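Local structure of polyketide synthase/nonribosomal peptide synthetase hybrid RzxB (5IL6) at residues Glu167-Val179 against Gln184-Leu196. The protein probably dehydrates beta-hydroxyacyl intermediates tethered to a carrier protein during rhizoxin assembly, as the dehydratase domain of a trans-AT polyketide synthase. Sequence-based numbering, arbitrary orientation.
Sequences EYGAGHRRLLSLV and QALARIALQDPAL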
loop_
_atom_site.group_PDB
_atom_site.type_symbol
_atom_site.label_atom_id
_atom_site.label_comp_id
_atom_site.label_asym_id
_atom_site.label_seq_id
_atom_site.Cartn_x
_atom_site.Cartn_y
_atom_site.Cartn_z
ATOM N N GLU A 167 -1.348 8.133 -13.557
ATOM C CA GLU A 167 -0.476 9.300 -13.528
ATOM C C GLU A 167 -0.251 9.719 -12.083
ATOM O O GLU A 167 -1.204 9.804 -11.303
ATOM C CB GLU A 167 -1.080 10.451 -14.336
ATOM C CG GLU A 167 -1.363 10.081 -15.783
ATOM C CD GLU A 167 -0.764 11.064 -16.766
ATOM O OE1 GLU A 167 -1.533 11.701 -17.515
ATOM O OE2 GLU A 167 0.478 11.203 -16.784
ATOM N N TYR A 168 1.003 9.986 -11.734
ATOM C CA TYR A 168 1.384 10.309 -10.365
ATOM C C TYR A 168 1.852 11.754 -10.267
ATOM O O TYR A 168 2.582 12.241 -11.136
ATOM C CB TYR A 168 2.507 9.393 -9.873
ATOM C CG TYR A 168 2.174 7.922 -9.880
ATOM C CD1 TYR A 168 1.418 7.351 -8.865
ATOM C CD2 TYR A 168 2.640 7.098 -10.893
ATOM C CE1 TYR A 168 1.124 6.002 -8.872
ATOM C CE2 TYR A 168 2.352 5.751 -10.907
ATOM C CZ TYR A 168 1.596 5.207 -9.896
ATOM O OH TYR A 168 1.310 3.862 -9.909
ATOM N N GLY A 169 1.427 12.436 -9.206
ATOM C CA GLY A 169 2.023 13.705 -8.857
ATOM C C GLY A 169 3.375 13.509 -8.203
ATOM O O GLY A 169 3.767 12.400 -7.844
ATOM N N ALA A 170 4.096 14.619 -8.032
ATOM C CA ALA A 170 5.467 14.534 -7.539
ATOM C C ALA A 170 5.536 13.788 -6.213
ATOM O O ALA A 170 6.461 13.003 -5.982
ATOM C CB ALA A 170 6.060 15.934 -7.393
ATOM N N GLY A 171 4.559 14.011 -5.331
ATOM C CA GLY A 171 4.590 13.371 -4.028
ATOM C C GLY A 171 4.467 11.863 -4.076
ATOM O O GLY A 171 4.814 11.194 -3.094
ATOM N N HIS A 172 3.975 11.308 -5.186
ATOM C CA HIS A 172 3.888 9.861 -5.355
ATOM C C HIS A 172 4.776 9.353 -6.487
ATOM O O HIS A 172 4.666 8.181 -6.865
ATOM C CB HIS A 172 2.432 9.441 -5.586
ATOM C CG HIS A 172 1.635 9.334 -4.323
ATOM N ND1 HIS A 172 1.133 8.137 -3.862
ATOM C CD2 HIS A 172 1.256 10.272 -3.423
ATOM C CE1 HIS A 172 0.481 8.342 -2.731
ATOM N NE2 HIS A 172 0.539 9.630 -2.443
ATOM N N ARG A 173 5.637 10.198 -7.043
ATOM C CA ARG A 173 6.658 9.759 -7.998
ATOM C C ARG A 173 7.993 9.579 -7.284
ATOM O O ARG A 173 8.976 10.265 -7.558
ATOM C CB ARG A 173 6.783 10.751 -9.148
ATOM C CG ARG A 173 5.645 10.720 -10.142
ATOM C CD ARG A 173 5.798 11.834 -11.161
ATOM N NE ARG A 173 7.003 11.661 -11.971
ATOM C CZ ARG A 173 7.043 11.117 -13.184
ATOM N NH1 ARG A 173 5.940 10.673 -13.772
ATOM N NH2 ARG A 173 8.206 11.019 -13.817
ATOM N N ARG A 174 8.016 8.628 -6.356
ATOM C CA ARG A 174 9.116 8.492 -5.413
ATOM C C ARG A 174 10.115 7.416 -5.813
ATOM O O ARG A 174 11.026 7.119 -5.036
ATOM C CB ARG A 174 8.565 8.203 -4.018
ATOM C CG ARG A 174 7.515 9.205 -3.560
ATOM C CD ARG A 174 8.106 10.540 -3.171
ATOM N NE ARG A 174 8.428 11.398 -4.314
ATOM C CZ ARG A 174 9.595 12.011 -4.504
ATOM N NH1 ARG A 174 10.594 11.882 -3.634
ATOM N NH2 ARG A 174 9.764 12.784 -5.569
ATOM N N LEU A 175 9.964 6.814 -6.991
ATOM C CA LEU A 175 10.980 5.898 -7.498
ATOM C C LEU A 175 12.205 6.706 -7.904
ATOM O O LEU A 175 12.153 7.491 -8.856
ATOM C CB LEU A 175 10.443 5.100 -8.684
ATOM C CG LEU A 175 9.539 3.897 -8.401
ATOM C CD1 LEU A 175 9.161 3.214 -9.708
ATOM C CD2 LEU A 175 10.178 2.894 -7.444
ATOM N N LEU A 176 13.310 6.514 -7.188
ATOM C CA LEU A 176 14.543 7.245 -7.454
ATOM C C LEU A 176 15.512 6.463 -8.330
ATOM O O LEU A 176 16.221 7.062 -9.145
ATOM C CB LEU A 176 15.227 7.614 -6.133
ATOM C CG LEU A 176 14.396 8.499 -5.196
ATOM C CD1 LEU A 176 15.156 8.786 -3.911
ATOM C CD2 LEU A 176 13.984 9.802 -5.873
ATOM N N SER A 177 15.569 5.145 -8.175
ATOM C CA SER A 177 16.415 4.320 -9.025
ATOM C C SER A 177 15.884 2.895 -9.018
ATOM O O SER A 177 15.197 2.472 -8.083
ATOM C CB SER A 177 17.877 4.357 -8.567
ATOM O OG SER A 177 18.021 3.786 -7.278
ATOM N N LEU A 178 16.215 2.163 -10.078
ATOM C CA LEU A 178 15.794 0.780 -10.245
ATOM C C LEU A 178 16.927 0.008 -10.898
ATOM O O LEU A 178 17.540 0.490 -11.854
ATOM C CB LEU A 178 14.543 0.651 -11.128
ATOM C CG LEU A 178 13.185 1.136 -10.623
ATOM C CD1 LEU A 178 12.181 1.145 -11.772
ATOM C CD2 LEU A 178 12.697 0.289 -9.470
ATOM N N VAL A 179 17.206 -1.184 -10.380
ATOM C CA VAL A 179 18.112 -2.123 -11.029
ATOM C C VAL A 179 17.455 -3.495 -11.040
ATOM O O VAL A 179 16.791 -3.885 -10.072
ATOM C CB VAL A 179 19.491 -2.178 -10.333
ATOM C CG1 VAL A 179 20.161 -0.814 -10.385
ATOM C CG2 VAL A 179 19.356 -2.661 -8.897
ATOM N N GLN A 184 14.400 -10.432 -10.259
ATOM C CA GLN A 184 14.467 -9.619 -9.054
ATOM C C GLN A 184 14.838 -8.189 -9.417
ATOM O O GLN A 184 15.500 -7.939 -10.429
ATOM C CB GLN A 184 15.497 -10.160 -8.053
ATOM C CG GLN A 184 15.117 -11.473 -7.409
ATOM C CD GLN A 184 15.970 -11.797 -6.199
ATOM O OE1 GLN A 184 16.436 -10.899 -5.496
ATOM N NE2 GLN A 184 16.177 -13.085 -5.944
ATOM N N ALA A 185 14.407 -7.250 -8.579
ATOM C CA ALA A 185 14.734 -5.847 -8.766
ATOM C C ALA A 185 14.974 -5.208 -7.408
ATOM O O ALA A 185 14.439 -5.655 -6.389
ATOM C CB ALA A 185 13.623 -5.097 -9.512
ATOM N N LEU A 186 15.784 -4.153 -7.406
ATOM C CA LEU A 186 16.081 -3.397 -6.199
ATOM C C LEU A 186 15.812 -1.927 -6.479
ATOM O O LEU A 186 16.366 -1.361 -7.427
ATOM C CB LEU A 186 17.534 -3.598 -5.758
ATOM C CG LEU A 186 17.917 -2.950 -4.424
ATOM C CD1 LEU A 186 17.192 -3.634 -3.270
ATOM C CD2 LEU A 186 19.424 -2.981 -4.214
ATOM N N ALA A 187 14.966 -1.315 -5.657
ATOM C CA ALA A 187 14.552 0.063 -5.854
ATOM C C ALA A 187 14.957 0.910 -4.657
ATOM O O ALA A 187 14.983 0.434 -3.518
ATOM C CB ALA A 187 13.036 0.159 -6.061
ATOM N N ARG A 188 15.287 2.168 -4.931
ATOM C CA ARG A 188 15.488 3.175 -3.898
ATOM C C ARG A 188 14.353 4.183 -3.979
ATOM O O ARG A 188 14.067 4.718 -5.055
ATOM C CB ARG A 188 16.836 3.881 -4.050
ATOM C CG ARG A 188 18.000 3.141 -3.415
ATOM C CD ARG A 188 18.480 1.996 -4.283
ATOM N NE ARG A 188 19.752 1.455 -3.815
ATOM C CZ ARG A 188 20.522 0.630 -4.517
ATOM N NH1 ARG A 188 20.157 0.246 -5.735
ATOM N NH2 ARG A 188 21.664 0.192 -4.006
ATOM N N ILE A 189 13.707 4.426 -2.844
ATOM C CA ILE A 189 12.573 5.334 -2.754
ATOM C C ILE A 189 12.783 6.247 -1.555
ATOM O O ILE A 189 13.456 5.882 -0.586
ATOM C CB ILE A 189 11.236 4.567 -2.638
ATOM C CG1 ILE A 189 11.220 3.698 -1.375
ATOM C CG2 ILE A 189 11.014 3.710 -3.876
ATOM C CD1 ILE A 189 9.884 3.028 -1.094
ATOM N N ALA A 190 12.222 7.449 -1.635
ATOM C CA ALA A 190 12.301 8.389 -0.528
ATOM C C ALA A 190 11.227 9.449 -0.710
ATOM O O ALA A 190 10.879 9.807 -1.838
ATOM C CB ALA A 190 13.685 9.041 -0.431
ATOM N N LEU A 191 10.738 9.973 0.412
ATOM C CA LEU A 191 9.730 11.022 0.380
ATOM C C LEU A 191 10.287 12.303 -0.228
ATOM O O LEU A 191 11.474 12.619 -0.099
ATOM C CB LEU A 191 9.208 11.314 1.789
ATOM C CG LEU A 191 8.432 10.209 2.503
ATOM C CD1 LEU A 191 8.152 10.614 3.942
ATOM C CD2 LEU A 191 7.133 9.917 1.769
ATOM N N GLN A 192 9.407 13.037 -0.915
ATOM C CA GLN A 192 9.788 14.334 -1.461
ATOM C C GLN A 192 10.111 15.320 -0.345
ATOM O O GLN A 192 11.049 16.118 -0.461
ATOM C CB GLN A 192 8.662 14.871 -2.343
ATOM C CG GLN A 192 9.005 16.139 -3.102
ATOM C CD GLN A 192 7.815 16.705 -3.851
ATOM O OE1 GLN A 192 6.666 16.524 -3.444
ATOM N NE2 GLN A 192 8.083 17.388 -4.957
ATOM N N ASP A 193 9.342 15.283 0.741
ATOM C CA ASP A 193 9.621 16.074 1.939
ATOM C C ASP A 193 9.784 15.100 3.096
ATOM O O ASP A 193 8.780 14.586 3.621
ATOM C CB ASP A 193 8.501 17.074 2.221
ATOM C CG ASP A 193 8.768 17.917 3.454
ATOM O OD1 ASP A 193 9.808 17.702 4.113
ATOM O OD2 ASP A 193 7.947 18.809 3.755
ATOM N N PRO A 194 11.011 14.804 3.531
ATOM C CA PRO A 194 11.180 13.828 4.619
ATOM C C PRO A 194 10.386 14.161 5.869
ATOM O O PRO A 194 9.918 13.246 6.560
ATOM C CB PRO A 194 12.690 13.868 4.890
ATOM C CG PRO A 194 13.298 14.358 3.627
ATOM C CD PRO A 194 12.302 15.290 3.013
ATOM N N ALA A 195 10.222 15.448 6.186
ATOM C CA ALA A 195 9.510 15.830 7.401
ATOM C C ALA A 195 8.095 15.271 7.426
ATOM O O ALA A 195 7.545 15.028 8.505
ATOM C CB ALA A 195 9.477 17.352 7.535
ATOM N N LEU A 196 7.484 15.071 6.256
ATOM C CA LEU A 196 6.116 14.570 6.207
ATOM C C LEU A 196 6.003 13.116 6.648
ATOM O O LEU A 196 4.882 12.604 6.734
ATOM C CB LEU A 196 5.530 14.745 4.806
ATOM C CG LEU A 196 5.348 16.207 4.378
ATOM C CD1 LEU A 196 4.883 16.297 2.928
ATOM C CD2 LEU A 196 4.400 16.970 5.307
HETATM O O HOH W 1 6.516 11.923 -0.841
HETATM O O HOH W 2 18.032 0.811 -7.035
#
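The Arg174 guanidinium carries Gln192 CB over the centre of one face, 3.7 Å above its plane, and has the carbonyl of Ala190 at its edge. Arg174 NH1 donates to Ala190 O at 2.8 Å. Arg174 NE turns back within its own segment to Ala170 O, at 3.0 Å. Bends at chi2 (-74°) and chi3 (79°) fold the chain so that one group bridges the 3-10 turn 170-172 and the end of strand 184-190. Gln192 crosses Arg174 at about a right angle, its amide NE2 lying 3.5 Å from Ala170 CB, and a water links Gly171 O to Gln192 N. The Arg188 guanidinium, though poorly ordered, has Leu186 CD2 over one face, offset toward the rim. Arg188 NH1 donates to a second water in plane at the guanidinium edge; this water donates to Leu186 O and is hydrogen-bonded to Ser177 OG. Arg188 sits within the antiparallel hairpin of strands 175-181 and 184-190, whereas Arg174 lies past its regular pairing. Val179 and Leu186 exchange two backbone bonds, whereas Leu176 and Ser177 both face Arg188 in a classic beta bulge: Leu176 N reaches Arg188 O at 2.9 Å, Ser177 N only weakly. On one face Leu178 CD2 presses on Ala187 CB at 3.4 Å, a tight contact, and Leu175 CD2 meets Ile189 CG2; helix 154-164 covers both leucines. On the other, Val179 CG2 lies alongside Leu186 CB, next to Phe144. The hairpin lies in the second of two hot-dog-type regions, consistent with a double hot-dog fold. Beyond the bulge, where buried Ala190 N finds no partner, arginine and water bonds take over from backbone pairing, tying the 3-10 turn to the end of strand 184-190 and the loop after it.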